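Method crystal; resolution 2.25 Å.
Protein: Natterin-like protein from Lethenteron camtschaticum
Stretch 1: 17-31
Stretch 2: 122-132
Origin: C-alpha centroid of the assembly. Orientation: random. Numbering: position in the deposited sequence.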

# COMPACT_ATOMS: atom_id res chain seq x y z
N ASN A 17 33.26 -12.15 -34.82
CA ASN A 17 32.48 -11.03 -35.26
C ASN A 17 31.75 -10.40 -34.07
O ASN A 17 31.24 -11.12 -33.18
CB ASN A 17 31.41 -11.51 -36.26
CG ASN A 17 32.03 -12.09 -37.52
OD1 ASN A 17 33.09 -11.64 -37.94
ND2 ASN A 17 31.39 -13.08 -38.10
N ALA A 18 31.65 -9.08 -34.10
CA ALA A 18 30.99 -8.31 -33.05
C ALA A 18 29.53 -8.66 -32.93
O ALA A 18 28.84 -8.86 -33.92
CB ALA A 18 31.15 -6.79 -33.29
N PHE A 19 29.06 -8.77 -31.68
CA PHE A 19 27.62 -8.84 -31.38
C PHE A 19 27.30 -7.98 -30.20
O PHE A 19 28.18 -7.71 -29.36
CB PHE A 19 27.18 -10.29 -31.15
CG PHE A 19 27.85 -10.99 -29.97
CD1 PHE A 19 27.35 -10.83 -28.69
CD2 PHE A 19 28.98 -11.77 -30.14
CE1 PHE A 19 27.95 -11.44 -27.62
CE2 PHE A 19 29.60 -12.38 -29.08
CZ PHE A 19 29.07 -12.24 -27.80
N SER A 20 26.06 -7.54 -30.15
CA SER A 20 25.52 -6.81 -29.01
C SER A 20 24.06 -7.13 -28.83
O SER A 20 23.30 -7.00 -29.74
CB SER A 20 25.68 -5.29 -29.20
OG SER A 20 25.45 -4.58 -27.98
N PHE A 21 23.68 -7.56 -27.63
CA PHE A 21 22.31 -7.90 -27.32
C PHE A 21 22.02 -7.11 -26.06
O PHE A 21 22.50 -7.45 -24.95
CB PHE A 21 22.18 -9.42 -27.08
CG PHE A 21 20.79 -9.90 -26.79
CD1 PHE A 21 19.79 -9.67 -27.70
CD2 PHE A 21 20.49 -10.55 -25.62
CE1 PHE A 21 18.52 -10.09 -27.45
CE2 PHE A 21 19.20 -10.97 -25.35
CZ PHE A 21 18.23 -10.76 -26.27
N ASN A 22 21.23 -6.06 -26.23
CA ASN A 22 21.12 -5.00 -25.22
C ASN A 22 19.69 -4.55 -25.05
O ASN A 22 19.07 -4.18 -26.02
CB ASN A 22 21.98 -3.82 -25.70
CG ASN A 22 22.08 -2.71 -24.68
OD1 ASN A 22 21.38 -2.70 -23.69
ND2 ASN A 22 22.98 -1.75 -24.91
N GLY A 23 19.17 -4.57 -23.83
CA GLY A 23 17.79 -4.10 -23.55
C GLY A 23 17.68 -2.62 -23.22
O GLY A 23 16.62 -2.14 -22.80
N GLN A 24 18.77 -1.89 -23.40
CA GLN A 24 18.85 -0.45 -23.06
C GLN A 24 17.67 0.43 -23.46
O GLN A 24 17.21 1.22 -22.65
CB GLN A 24 20.09 0.19 -23.70
CG GLN A 24 20.43 1.57 -23.15
CD GLN A 24 21.90 1.91 -23.27
OE1 GLN A 24 22.75 1.04 -23.41
NE2 GLN A 24 22.22 3.18 -23.25
N GLU A 25 17.19 0.29 -24.68
CA GLU A 25 16.16 1.20 -25.23
C GLU A 25 14.84 1.14 -24.51
O GLU A 25 14.17 2.18 -24.40
CB GLU A 25 15.92 0.93 -26.70
CG GLU A 25 17.19 1.16 -27.51
CD GLU A 25 17.01 0.98 -29.03
OE1 GLU A 25 15.92 0.54 -29.52
OE2 GLU A 25 18.00 1.30 -29.74
N ASN A 26 14.45 -0.03 -24.00
CA ASN A 26 13.19 -0.15 -23.26
C ASN A 26 13.41 -0.64 -21.85
O ASN A 26 12.48 -1.13 -21.20
CB ASN A 26 12.21 -1.06 -24.01
CG ASN A 26 12.77 -2.45 -24.27
OD1 ASN A 26 13.97 -2.69 -24.07
ND2 ASN A 26 11.91 -3.38 -24.67
N ALA A 27 14.65 -0.53 -21.37
CA ALA A 27 15.04 -0.96 -20.01
C ALA A 27 14.68 -2.41 -19.68
O ALA A 27 14.38 -2.77 -18.54
CB ALA A 27 14.43 -0.03 -18.97
N ALA A 28 14.70 -3.26 -20.70
CA ALA A 28 14.53 -4.69 -20.49
C ALA A 28 15.86 -5.25 -19.97
O ALA A 28 16.91 -4.82 -20.41
CB ALA A 28 14.12 -5.39 -21.77
N THR A 29 15.78 -6.18 -19.03
CA THR A 29 16.94 -6.65 -18.35
C THR A 29 17.12 -8.17 -18.46
O THR A 29 16.27 -8.89 -18.93
CB THR A 29 16.86 -6.27 -16.85
OG1 THR A 29 15.70 -6.81 -16.25
CG2 THR A 29 16.84 -4.76 -16.69
N LEU A 30 18.27 -8.64 -18.03
CA LEU A 30 18.62 -10.04 -18.13
C LEU A 30 17.72 -10.87 -17.24
O LEU A 30 17.66 -10.63 -16.06
CB LEU A 30 20.09 -10.23 -17.71
CG LEU A 30 20.57 -11.68 -17.68
CD1 LEU A 30 20.58 -12.27 -19.10
CD2 LEU A 30 21.96 -11.78 -17.03
N GLN A 31 17.04 -11.86 -17.83
CA GLN A 31 16.17 -12.76 -17.11
C GLN A 31 16.77 -14.15 -16.98
O GLN A 31 16.66 -14.79 -15.92
CB GLN A 31 14.79 -12.87 -17.78
CG GLN A 31 13.89 -13.81 -16.98
CD GLN A 31 12.41 -13.72 -17.25
OE1 GLN A 31 11.93 -12.89 -18.02
NE2 GLN A 31 11.69 -14.68 -16.67
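Stretch 2, residues 122-132: GICLGVQGRGG

Most of stretch 2 is a strand, running antiparallel to strand 17-22 of stretch 1. The two axes approach to 4.4 Å, and their N-to-C directions make an angle of 156°. Together the stretches bury 916 Å², both sides summed.

Gly122 does not touch stretch 1. Ile123 is the first residue in contact: its CG2 lies 3.7 Å from Thr29 CG2.

Cys124 sits across from Leu30. Leu30 N donates a hydrogen bond to Cys124 O at 2.8 Å, and Leu30 CB packs on Cys124 CB at 3.8 Å. Cys124 SG also accepts a weak hydrogen bond from Gly126 N, at 3.4 Å.

Leu125 has the largest area covered by stretch 1, 116 Å². Its phi/psi of -100/-6 departs from the extended form. Leu125 O accepts a hydrogen bond from Gly23 N at 2.8 Å. The side chain lies against the loop that follows strand 17-22: Leu125 CD2 is 3.4 Å from Ala28 O and 4.2 Å from Thr29 CG2.

Gly126 pairs with Asn22, CA to CA 4.7 Å. Its phi/psi of 144/-153 calls for glycine, and a CB here would lie 1.8 Å from Phe21 O. Gly126 CA instead approaches Phe21 O to 3.1 Å.

Val127 and Phe21 form a hydrogen-bonded pair: Phe21 N to Val127 O and Val127 N to Phe21 O are both 2.9 Å. Val127 CG2 also touches Phe21 CB at 4.2 Å and Phe19 CE1 at 4.0 Å, on the same face of the sheet.

Gln128 pairs with Ser20 on the other face, with their CA atoms 4.3 Å apart. Ser20 OG donates to Gln128 OE1 at 2.7 Å.

Gly129 faces Phe19. Phe19 N to Gly129 O is 2.9 Å and Gly129 N to Phe19 O is 3.0 Å, both hydrogen bonds. The Phe19 ring, with chi1 in p, folds over the glycine. Gly129 CA lies 4.0 Å from the centroid of the Phe19 ring, over the face, in a CH-pi contact. A CB on Gly129 would be tight against Phe19 CZ, at 3.3 Å.

Arg130 pairs with Ala18, and Ala18 CB lies over one face of its guanidinium. Arg130 NH2 and Ala18 N are both donors and do not bond to each other; one water accepts from both, at 2.6 Å from Arg130 NH2 and 2.8 Å from Ala18 N.

Gly131 closes the ladder with Asn17. Asn17 N to Gly131 O and Gly131 N to Asn17 O are hydrogen bonds of 2.9 Å each. Gly132 leaves the strand.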

# COMPACT_ATOMS: atom_id res chain seq x y z
N GLY A 122 24.52 -3.95 -10.60
CA GLY A 122 24.18 -5.37 -10.64
C GLY A 122 22.99 -5.70 -11.51
O GLY A 122 22.57 -6.85 -11.58
N ILE A 123 22.41 -4.69 -12.17
CA ILE A 123 21.27 -4.92 -13.04
C ILE A 123 21.80 -5.00 -14.45
O ILE A 123 22.32 -4.03 -14.98
CB ILE A 123 20.25 -3.76 -12.97
CG1 ILE A 123 19.79 -3.44 -11.54
CG2 ILE A 123 19.09 -4.01 -13.87
CD1 ILE A 123 19.12 -4.58 -10.89
N CYS A 124 21.65 -6.15 -15.07
CA CYS A 124 22.24 -6.41 -16.34
C CYS A 124 21.28 -6.19 -17.50
O CYS A 124 20.11 -6.59 -17.42
CB CYS A 124 22.78 -7.84 -16.37
SG CYS A 124 23.55 -8.34 -17.94
N LEU A 125 21.76 -5.50 -18.56
CA LEU A 125 20.95 -5.21 -19.74
C LEU A 125 21.21 -6.16 -20.89
O LEU A 125 20.51 -6.10 -21.91
CB LEU A 125 21.20 -3.79 -20.24
CG LEU A 125 20.71 -2.62 -19.38
CD1 LEU A 125 21.32 -1.33 -19.87
CD2 LEU A 125 19.20 -2.57 -19.36
N GLY A 126 22.19 -7.05 -20.78
CA GLY A 126 22.49 -7.99 -21.86
C GLY A 126 24.00 -8.24 -21.96
O GLY A 126 24.76 -8.07 -20.97
N VAL A 127 24.45 -8.60 -23.16
CA VAL A 127 25.86 -8.94 -23.40
C VAL A 127 26.41 -8.33 -24.66
O VAL A 127 25.66 -7.92 -25.52
CB VAL A 127 26.07 -10.45 -23.53
CG1 VAL A 127 25.69 -11.15 -22.23
CG2 VAL A 127 25.25 -11.01 -24.70
N GLN A 128 27.73 -8.27 -24.76
CA GLN A 128 28.36 -7.72 -25.93
C GLN A 128 29.72 -8.34 -26.05
O GLN A 128 30.41 -8.55 -25.04
CB GLN A 128 28.51 -6.19 -25.81
CG GLN A 128 29.07 -5.49 -27.06
CD GLN A 128 28.80 -3.97 -27.05
OE1 GLN A 128 27.67 -3.54 -26.83
NE2 GLN A 128 29.85 -3.18 -27.26
N GLY A 129 30.13 -8.65 -27.27
CA GLY A 129 31.43 -9.23 -27.47
C GLY A 129 31.71 -9.63 -28.91
O GLY A 129 31.25 -8.96 -29.84
N ARG A 130 32.51 -10.68 -29.07
CA ARG A 130 32.81 -11.20 -30.41
C ARG A 130 32.75 -12.72 -30.39
O ARG A 130 33.24 -13.36 -29.46
CB ARG A 130 34.19 -10.75 -30.89
CG ARG A 130 34.31 -9.28 -31.20
CD ARG A 130 35.74 -8.92 -31.59
NE ARG A 130 35.80 -7.53 -32.06
CZ ARG A 130 35.30 -7.12 -33.24
NH1 ARG A 130 35.39 -5.83 -33.59
NH2 ARG A 130 34.70 -7.98 -34.10
N GLY A 131 32.13 -13.28 -31.42
CA GLY A 131 31.92 -14.71 -31.52
C GLY A 131 32.01 -15.22 -32.95
O GLY A 131 31.76 -14.48 -33.92
N GLY A 132 32.38 -16.49 -33.06
CA GLY A 132 32.41 -17.17 -34.37
C GLY A 132 31.84 -18.54 -34.16
O GLY A 132 30.66 -18.70 -33.90
O HOH W 1 33.05 -7.79 -36.11